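Local coordinates for protein tRNA (guanine(26)-N(2))-dimethyltransferase (Pyrococcus horikoshii, PDB 2DUL) that dimethylates the N2 of guanine 26 in a number of tRNAs, using S-adenosyl-L-methionine as the methyl donor, at residues Arg36-Val41 / Leu306-Met311; Ile199-Ile204 / Ile215-Ala220. One frame throughout, in Å; residues are numbered along the deposited sequence.

Interaction 1 (36-41 with 306-311) joins two helices far apart in sequence. Interaction 2 (199-204 with 215-220) joins a helix to the strand that follows it, and both its segments lie in the sequence between the two helices of interaction 1. Their centres are 18 Å apart. The strand 213-223 connects them: L219 CD2 lies 4.2 Å from I38 CG2, and Y221, a little further along, packs on both I38 and L308. Interaction 1 is the one near the predicted S-adenosyl-L-methionine site. R36, in segment 36-41 but not touching 306-311, is a predicted ligand, and the I38 side chain is about 8 Å from that of R61. Interaction 2 lies away from it.

Interaction 1: Arg36-Val41 / Leu306-Met311; sequences RDIVVV and LKLLKM
I38 and L309 meet tip to tip. I38 CD1 is the atom that reaches across. It lies 4.0 Å from L309 CG and 4.1 Å from L309 CD2, so it rests on the branch point of the leucine and on one of its methyls. The same CD1 has L308 CD2 beside it at 4.4 Å. One turn further along the first helix, V41 adds a looser touch, with CG1 4.5 Å from L309 CD1. All four side chains are buried and apolar, and van der Waals packing accounts for the contact.

The CB of I38 does not point straight at the other helix. CG1 sits beside the backbone N, anti to the carbonyl carbon (chi1 -56°), and the second torsion (chi2 -58°) then carries CD1 across to L309. The CB atoms of L308, L309 and V41 do point across.

The axes of 36-41 and 306-311 come to 11.2 Å of each other and cross at -61°. Such spacing makes the contact small, about 154 Å² in all, and it is carried by side-chain ends. Helix 33-46 belongs to the class I-like methyltransferase domain. It leads into strand 50-53, a central strand of the Rossmann-like sheet. Helix 302-314 comes much later in the chain.

Y221 also packs here, while helix 284-295 contributes M290 against V41 and A294 against L309. D37 fastens the helix to the chain just before helix 302-314: its OD1 accepts from A300 N and pairs with R64, and its OD2 accepts from R301 N. R36, a predicted S-adenosyl-L-methionine ligand, forms a salt bridge with E8 through NE and donates from NH2 to N29 O.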
loop_
_atom_site.group_PDB
_atom_site.type_symbol
_atom_site.label_atom_id
_atom_site.label_comp_id
_atom_site.label_asym_id
_atom_site.label_seq_id
_atom_site.Cartn_x
_atom_site.Cartn_y
_atom_site.Cartn_z
ATOM N N ARG A 36 -6.693 7.939 2.257
ATOM C CA ARG A 36 -7.257 8.544 1.057
ATOM C C ARG A 36 -6.479 9.795 0.629
ATOM O O ARG A 36 -6.347 10.071 -0.568
ATOM C CB ARG A 36 -8.745 8.848 1.269
ATOM C CG ARG A 36 -9.609 7.582 1.331
ATOM C CD ARG A 36 -11.088 7.905 1.481
ATOM N NE ARG A 36 -11.468 8.230 2.857
ATOM C CZ ARG A 36 -11.797 7.333 3.784
ATOM N NH1 ARG A 36 -11.794 6.036 3.499
ATOM N NH2 ARG A 36 -12.147 7.736 4.999
ATOM N N ASP A 37 -5.949 10.547 1.594
ATOM C CA ASP A 37 -5.154 11.726 1.256
ATOM C C ASP A 37 -3.959 11.277 0.414
ATOM O O ASP A 37 -3.645 11.882 -0.614
ATOM C CB ASP A 37 -4.599 12.421 2.507
ATOM C CG ASP A 37 -5.591 13.369 3.163
ATOM O OD1 ASP A 37 -6.510 13.872 2.480
ATOM O OD2 ASP A 37 -5.425 13.629 4.374
ATOM N N ILE A 38 -3.289 10.222 0.875
ATOM C CA ILE A 38 -2.108 9.696 0.194
ATOM C C ILE A 38 -2.402 9.346 -1.257
ATOM O O ILE A 38 -1.664 9.749 -2.161
ATOM C CB ILE A 38 -1.547 8.436 0.922
ATOM C CG1 ILE A 38 -1.238 8.769 2.383
ATOM C CG2 ILE A 38 -0.283 7.937 0.228
ATOM C CD1 ILE A 38 -0.250 9.900 2.563
ATOM N N VAL A 39 -3.478 8.602 -1.490
ATOM C CA VAL A 39 -3.816 8.227 -2.855
ATOM C C VAL A 39 -4.175 9.467 -3.683
ATOM O O VAL A 39 -3.814 9.560 -4.862
ATOM C CB VAL A 39 -4.961 7.159 -2.893
ATOM C CG1 VAL A 39 -6.203 7.670 -2.198
ATOM C CG2 VAL A 39 -5.261 6.776 -4.334
ATOM N N VAL A 40 -4.863 10.426 -3.070
ATOM C CA VAL A 40 -5.224 11.660 -3.769
ATOM C C VAL A 40 -3.947 12.367 -4.219
ATOM O O VAL A 40 -3.856 12.857 -5.350
ATOM C CB VAL A 40 -6.045 12.610 -2.852
ATOM C CG1 VAL A 40 -6.030 14.038 -3.401
ATOM C CG2 VAL A 40 -7.480 12.115 -2.762
ATOM N N VAL A 41 -2.953 12.407 -3.335
ATOM C CA VAL A 41 -1.684 13.045 -3.661
ATOM C C VAL A 41 -1.023 12.329 -4.831
ATOM O O VAL A 41 -0.591 12.958 -5.799
ATOM C CB VAL A 41 -0.723 13.028 -2.453
ATOM C CG1 VAL A 41 0.666 13.506 -2.882
ATOM C CG2 VAL A 41 -1.268 13.926 -1.349
ATOM N N LEU A 306 1.860 14.896 5.468
ATOM C CA LEU A 306 3.210 15.404 5.273
ATOM C C LEU A 306 4.214 14.688 6.164
ATOM O O LEU A 306 5.326 14.389 5.736
ATOM C CB LEU A 306 3.262 16.908 5.553
ATOM C CG LEU A 306 2.545 17.830 4.566
ATOM C CD1 LEU A 306 2.638 19.269 5.056
ATOM C CD2 LEU A 306 3.170 17.691 3.184
ATOM N N LYS A 307 3.819 14.411 7.403
ATOM C CA LYS A 307 4.699 13.731 8.346
ATOM C C LYS A 307 5.072 12.336 7.848
ATOM O O LYS A 307 6.232 11.933 7.925
ATOM C CB LYS A 307 4.031 13.621 9.719
ATOM C CG LYS A 307 4.941 13.042 10.798
ATOM C CD LYS A 307 4.310 13.125 12.182
ATOM C CE LYS A 307 3.100 12.209 12.309
ATOM N NZ LYS A 307 3.476 10.763 12.290
ATOM N N LEU A 308 4.088 11.603 7.333
ATOM C CA LEU A 308 4.339 10.256 6.831
ATOM C C LEU A 308 5.159 10.284 5.548
ATOM O O LEU A 308 6.141 9.554 5.414
ATOM C CB LEU A 308 3.015 9.527 6.580
ATOM C CG LEU A 308 3.126 8.121 5.982
ATOM C CD1 LEU A 308 3.941 7.231 6.905
ATOM C CD2 LEU A 308 1.733 7.543 5.770
ATOM N N LEU A 309 4.755 11.130 4.607
ATOM C CA LEU A 309 5.451 11.242 3.330
ATOM C C LEU A 309 6.897 11.733 3.478
ATOM O O LEU A 309 7.779 11.311 2.731
ATOM C CB LEU A 309 4.665 12.165 2.388
ATOM C CG LEU A 309 3.304 11.635 1.901
ATOM C CD1 LEU A 309 2.577 12.702 1.084
ATOM C CD2 LEU A 309 3.511 10.385 1.061
ATOM N N LYS A 310 7.146 12.619 4.439
ATOM C CA LYS A 310 8.501 13.124 4.642
ATOM C C LYS A 310 9.381 12.034 5.238
ATOM O O LYS A 310 10.561 11.927 4.904
ATOM C CB LYS A 310 8.491 14.356 5.554
ATOM C CG LYS A 310 7.908 15.599 4.897
ATOM C CD LYS A 310 7.872 16.787 5.849
ATOM C CE LYS A 310 7.317 18.023 5.151
ATOM N NZ LYS A 310 7.210 19.190 6.072
ATOM N N MET A 311 8.801 11.227 6.122
ATOM C CA MET A 311 9.538 10.133 6.741
ATOM C C MET A 311 9.950 9.137 5.656
ATOM O O MET A 311 11.107 8.729 5.584
ATOM C CB MET A 311 8.666 9.432 7.790
ATOM C CG MET A 311 9.242 8.122 8.309
ATOM S SD MET A 311 10.866 8.302 9.081
ATOM C CE MET A 311 10.382 8.488 10.803
#

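Interaction 2: Ile199-Ile204 / Ile215-Ala220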
loop_
_atom_site.group_PDB
_atom_site.type_symbol
_atom_site.label_atom_id
_atom_site.label_comp_id
_atom_site.label_asym_id
_atom_site.label_seq_id
_atom_site.Cartn_x
_atom_site.Cartn_y
_atom_site.Cartn_z
ATOM N N ILE A 199 5.732 -8.995 1.704
ATOM C CA ILE A 199 4.961 -10.182 1.345
ATOM C C ILE A 199 3.811 -9.733 0.439
ATOM O O ILE A 199 3.512 -10.372 -0.570
ATOM C CB ILE A 199 4.378 -10.907 2.597
ATOM C CG1 ILE A 199 5.491 -11.681 3.312
ATOM C CG2 ILE A 199 3.270 -11.888 2.172
ATOM C CD1 ILE A 199 5.085 -12.253 4.666
ATOM N N LEU A 200 3.181 -8.615 0.789
ATOM C CA LEU A 200 2.075 -8.088 -0.009
ATOM C C LEU A 200 2.554 -7.741 -1.421
ATOM O O LEU A 200 1.921 -8.104 -2.409
ATOM C CB LEU A 200 1.504 -6.826 0.641
ATOM C CG LEU A 200 0.006 -6.520 0.513
ATOM C CD1 LEU A 200 -0.200 -5.022 0.716
ATOM C CD2 LEU A 200 -0.533 -6.954 -0.831
ATOM N N VAL A 201 3.663 -7.015 -1.519
ATOM C CA VAL A 201 4.181 -6.648 -2.834
ATOM C C VAL A 201 4.527 -7.914 -3.605
ATOM O O VAL A 201 4.224 -8.036 -4.793
ATOM C CB VAL A 201 5.445 -5.769 -2.718
ATOM C CG1 VAL A 201 6.019 -5.492 -4.110
ATOM C CG2 VAL A 201 5.096 -4.453 -2.008
ATOM N N GLY A 202 5.152 -8.858 -2.907
ATOM C CA GLY A 202 5.542 -10.111 -3.522
ATOM C C GLY A 202 4.402 -10.940 -4.090
ATOM O O GLY A 202 4.560 -11.568 -5.138
ATOM N N VAL A 203 3.253 -10.952 -3.421
ATOM C CA VAL A 203 2.127 -11.739 -3.919
ATOM C C VAL A 203 1.510 -11.083 -5.159
ATOM O O VAL A 203 1.048 -11.769 -6.074
ATOM C CB VAL A 203 1.041 -11.947 -2.822
ATOM C CG1 VAL A 203 0.236 -10.675 -2.615
ATOM C CG2 VAL A 203 0.136 -13.129 -3.208
ATOM N N ILE A 204 1.520 -9.754 -5.195
ATOM C CA ILE A 204 0.996 -9.029 -6.346
ATOM C C ILE A 204 1.889 -9.362 -7.546
ATOM O O ILE A 204 1.397 -9.647 -8.640
ATOM C CB ILE A 204 1.022 -7.497 -6.121
ATOM C CG1 ILE A 204 0.073 -7.118 -4.982
ATOM C CG2 ILE A 204 0.600 -6.773 -7.403
ATOM C CD1 ILE A 204 0.166 -5.660 -4.573
ATOM N N ILE A 215 6.069 -5.707 -12.433
ATOM C CA ILE A 215 5.660 -4.556 -11.645
ATOM C C ILE A 215 6.851 -3.731 -11.187
ATOM O O ILE A 215 7.976 -4.225 -11.081
ATOM C CB ILE A 215 4.870 -4.943 -10.351
ATOM C CG1 ILE A 215 5.776 -5.733 -9.402
ATOM C CG2 ILE A 215 3.610 -5.726 -10.705
ATOM C CD1 ILE A 215 5.253 -5.822 -7.968
ATOM N N ASP A 216 6.573 -2.456 -10.937
ATOM C CA ASP A 216 7.540 -1.517 -10.397
ATOM C C ASP A 216 6.785 -0.961 -9.201
ATOM O O ASP A 216 5.616 -0.584 -9.328
ATOM C CB ASP A 216 7.838 -0.370 -11.363
ATOM C CG ASP A 216 8.971 -0.687 -12.319
ATOM O OD1 ASP A 216 9.791 -1.574 -12.005
ATOM O OD2 ASP A 216 9.047 -0.034 -13.378
ATOM N N VAL A 217 7.418 -0.933 -8.036
ATOM C CA VAL A 217 6.738 -0.401 -6.868
ATOM C C VAL A 217 6.804 1.123 -6.893
ATOM O O VAL A 217 7.876 1.702 -7.041
ATOM C CB VAL A 217 7.376 -0.907 -5.563
ATOM C CG1 VAL A 217 6.661 -0.291 -4.365
ATOM C CG2 VAL A 217 7.295 -2.422 -5.498
ATOM N N ILE A 218 5.646 1.765 -6.777
ATOM C CA ILE A 218 5.590 3.215 -6.756
ATOM C C ILE A 218 5.782 3.644 -5.305
ATOM O O ILE A 218 6.611 4.500 -4.991
ATOM C CB ILE A 218 4.227 3.725 -7.254
ATOM C CG1 ILE A 218 4.043 3.347 -8.730
ATOM C CG2 ILE A 218 4.130 5.233 -7.058
ATOM C CD1 ILE A 218 2.623 3.537 -9.240
ATOM N N LEU A 219 5.015 3.018 -4.422
ATOM C CA LEU A 219 5.074 3.317 -3.001
ATOM C C LEU A 219 4.377 2.222 -2.215
ATOM O O LEU A 219 3.243 1.863 -2.516
ATOM C CB LEU A 219 4.384 4.653 -2.711
ATOM C CG LEU A 219 4.132 4.981 -1.233
ATOM C CD1 LEU A 219 5.460 5.126 -0.506
ATOM C CD2 LEU A 219 3.318 6.261 -1.124
ATOM N N ALA A 220 5.067 1.683 -1.217
ATOM C CA ALA A 220 4.488 0.647 -0.369
ATOM C C ALA A 220 4.909 1.001 1.044
ATOM O O ALA A 220 6.076 1.307 1.293
ATOM C CB ALA A 220 5.009 -0.723 -0.757
#
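V201 is the residue of segment 199-204 with atoms within 4.5 Å of 215-220, and its two methyls divide the work. Helix 192-209 packs here on strand 213-223, the outermost strand at one end of the Rossmann-like sheet. That strand forms an antiparallel hairpin with strand 226-235, as at the end of the class I methyltransferase sheet. It bends at I218, so its two halves present different faces.

V201 buries the most surface here, 70 Å². Its CG1 is anti to the backbone N (chi1 176°) and touches both V217 CG2, at 3.6 Å, and I215 CD1, at 3.9 Å. CG2 goes to the other end of the segment and meets A220 CB.

I215 is second, with 54 Å². Its CB points at the helix, and the side chain crosses that of V201 at a slant. With CG1 between the backbone N and the carbonyl carbon (chi1 64°) and CD1 extended from it (chi2 164°), the methyl reaches V201 CG1 and also comes 4.0 Å from V201 O.

I204 is third, with 31 Å². It lies one turn on from V201 and faces the strand, but I204 CG2 comes no nearer than 4.6 Å, to I215 CG2.

A classic beta bulge at I218 and L219, opposite F230, accompanies the bend between V217 and A220. W277 packs on V201 and V217, and L281 on V201 and A220. A220 O accepts a hydrogen bond from a glycerol, probably from crystallisation, while A220 CB lies 3.9 Å from V201 CG2.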